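Long-range contact in thermospermine synthase ACAULIS protein (Medicago truncatula, PDB 6BQ4), which probably transfers an aminopropyl group from decarboxylated S-adenosylmethionine to spermidine, giving thermospermine and S-methyl-5'-thioadenosine: residues 86-91 with 179-184. Residues are numbered along the deposited sequence; the frame is centred on the assembly and turned at random.
Sequences IYHECL and VGDLAD. With ADN (adenosine), chain C.
Y87 reaches from helix 84-98 to D181, at the C-terminal end of strand 175-181, in the Rossmann-like domain of the spermidine/spermine synthase family. D181 is the predicted proton acceptor, sitting where the strand gives way to the loop that passes the adenosine. The polar part of the contact converges on its carboxylate. Y87 OH donates a short hydrogen bond of 2.5 Å to D181 OD1, meeting that oxygen nearly along its C-O axis; the ring and carboxylate planes are 29° apart, with OD1 at the ring edge, near its plane. A tyrosine suits this place because its rigid ring, sent off anti to the backbone N (chi1 171°), reaches from the helix to the strand end and finishes in a donor. A phenylalanine in its place would probably leave OD1 without its hydroxyl donor and the carboxylate freer to turn. The other oxygen, D181 OD2, is hydrogen-bonded to T115 OG1 and to a water 2.9 Å away, which is also hydrogen-bonded to H88 NE2. The imidazole is itself steadied through ND1, bonded to E84 O one turn earlier, and Y87 CD1 lies over one of its faces, toward the rim.

Apolar packing joins the helix to the strand ahead of D181. L91 CG lies 3.7 Å from V179 CG1, a branched pair well matched to a buried sheet face that V215 and W260, on other strands of the sheet, extend under L91. G180 adds only backbone on this side, its O 3.7 Å from L91 CD1. Beyond the strand end, L182 CD2 rests against the adenine, 3.4 Å from C4 of the adenosine.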
# COMPACT_ATOMS: atom_id res chain seq x y z
N ILE A 86 -23.01 3.92 16.03
CA ILE A 86 -23.33 5.25 15.58
C ILE A 86 -24.42 5.10 14.52
O ILE A 86 -25.50 5.72 14.61
CB ILE A 86 -22.13 6.02 15.02
CG1 ILE A 86 -21.04 6.16 16.06
CG2 ILE A 86 -22.57 7.42 14.60
CD1 ILE A 86 -19.82 6.83 15.47
N TYR A 87 -24.16 4.31 13.52
CA TYR A 87 -25.16 4.14 12.40
C TYR A 87 -26.45 3.62 12.95
O TYR A 87 -27.53 4.05 12.58
CB TYR A 87 -24.62 3.22 11.30
CG TYR A 87 -25.62 2.80 10.23
CD1 TYR A 87 -26.39 1.71 10.42
CD2 TYR A 87 -25.77 3.49 9.03
CE1 TYR A 87 -27.32 1.30 9.48
CE2 TYR A 87 -26.70 3.10 8.08
CZ TYR A 87 -27.46 1.99 8.32
OH TYR A 87 -28.43 1.49 7.45
N HIS A 88 -26.38 2.65 13.86
CA HIS A 88 -27.64 2.01 14.27
C HIS A 88 -28.47 2.81 15.27
O HIS A 88 -29.70 2.86 15.17
CB HIS A 88 -27.35 0.54 14.69
CG HIS A 88 -26.88 -0.28 13.52
ND1 HIS A 88 -25.56 -0.67 13.36
CD2 HIS A 88 -27.55 -0.70 12.41
CE1 HIS A 88 -25.46 -1.35 12.22
NE2 HIS A 88 -26.64 -1.36 11.62
N GLU A 89 -27.81 3.48 16.22
CA GLU A 89 -28.50 4.45 17.05
C GLU A 89 -29.15 5.52 16.18
O GLU A 89 -30.30 5.92 16.50
CB GLU A 89 -27.62 5.11 18.13
CG GLU A 89 -27.31 4.12 19.27
CD GLU A 89 -26.55 4.77 20.42
OE1 GLU A 89 -26.46 6.02 20.44
OE2 GLU A 89 -25.98 4.01 21.29
N CYS A 90 -28.42 6.04 15.17
CA CYS A 90 -28.94 7.13 14.32
C CYS A 90 -30.10 6.67 13.46
O CYS A 90 -31.10 7.39 13.29
CB CYS A 90 -27.87 7.79 13.42
SG CYS A 90 -26.76 8.89 14.36
N LEU A 91 -29.98 5.50 12.90
CA LEU A 91 -31.11 5.00 12.09
C LEU A 91 -32.41 4.77 12.91
O LEU A 91 -33.48 4.95 12.40
CB LEU A 91 -30.72 3.71 11.44
CG LEU A 91 -31.75 2.96 10.58
CD1 LEU A 91 -32.07 3.80 9.37
CD2 LEU A 91 -31.18 1.63 10.19
N VAL A 179 -38.60 0.92 8.96
CA VAL A 179 -37.18 1.26 8.91
C VAL A 179 -36.53 0.69 7.65
O VAL A 179 -36.55 -0.54 7.43
CB VAL A 179 -36.42 0.72 10.18
CG1 VAL A 179 -34.93 1.07 10.12
CG2 VAL A 179 -37.07 1.25 11.46
N GLY A 180 -36.00 1.56 6.81
CA GLY A 180 -35.15 1.17 5.68
C GLY A 180 -33.66 1.00 6.04
O GLY A 180 -32.95 1.99 6.27
N ASP A 181 -33.19 -0.26 6.07
CA ASP A 181 -31.79 -0.62 6.34
C ASP A 181 -31.24 -1.34 5.12
O ASP A 181 -30.61 -2.38 5.21
CB ASP A 181 -31.74 -1.46 7.61
CG ASP A 181 -30.37 -1.56 8.23
OD1 ASP A 181 -29.45 -0.79 7.82
OD2 ASP A 181 -30.22 -2.41 9.18
N LEU A 182 -31.47 -0.76 3.96
CA LEU A 182 -31.03 -1.32 2.70
C LEU A 182 -29.75 -0.68 2.15
O LEU A 182 -29.24 0.32 2.68
CB LEU A 182 -32.14 -1.14 1.65
CG LEU A 182 -33.50 -1.77 2.00
CD1 LEU A 182 -34.60 -1.23 1.08
CD2 LEU A 182 -33.50 -3.30 1.97
N ALA A 183 -29.24 -1.26 1.05
CA ALA A 183 -28.18 -0.66 0.28
C ALA A 183 -28.66 0.63 -0.41
O ALA A 183 -29.83 0.89 -0.47
CB ALA A 183 -27.60 -1.63 -0.74
N ASP A 184 -27.74 1.41 -0.95
CA ASP A 184 -28.04 2.62 -1.66
C ASP A 184 -28.79 2.30 -2.96
O ASP A 184 -28.58 1.25 -3.55
CB ASP A 184 -26.75 3.36 -2.03
CG ASP A 184 -26.13 4.12 -0.85
OD1 ASP A 184 -26.64 4.00 0.30
OD2 ASP A 184 -25.14 4.83 -1.07
O5' ADN C . -27.82 -4.44 1.89
C5' ADN C . -28.25 -4.38 3.22
C4' ADN C . -29.21 -5.51 3.46
O4' ADN C . -30.34 -5.38 2.64
C3' ADN C . -28.60 -6.83 3.10
O3' ADN C . -28.67 -7.62 4.25
C2' ADN C . -29.47 -7.33 1.98
O2' ADN C . -29.64 -8.70 2.06
C1' ADN C . -30.77 -6.63 2.23
N9 ADN C . -31.60 -6.45 1.04
C8 ADN C . -31.23 -6.13 -0.18
N7 ADN C . -32.27 -6.04 -1.00
C5 ADN C . -33.33 -6.28 -0.28
C6 ADN C . -34.77 -6.37 -0.49
N6 ADN C . -35.28 -6.13 -1.69
N1 ADN C . -35.55 -6.67 0.54
C2 ADN C . -35.06 -6.91 1.74
N3 ADN C . -33.78 -6.85 2.01
C4 ADN C . -32.89 -6.55 1.06
O HOH W 1 -27.35 -2.17 9.30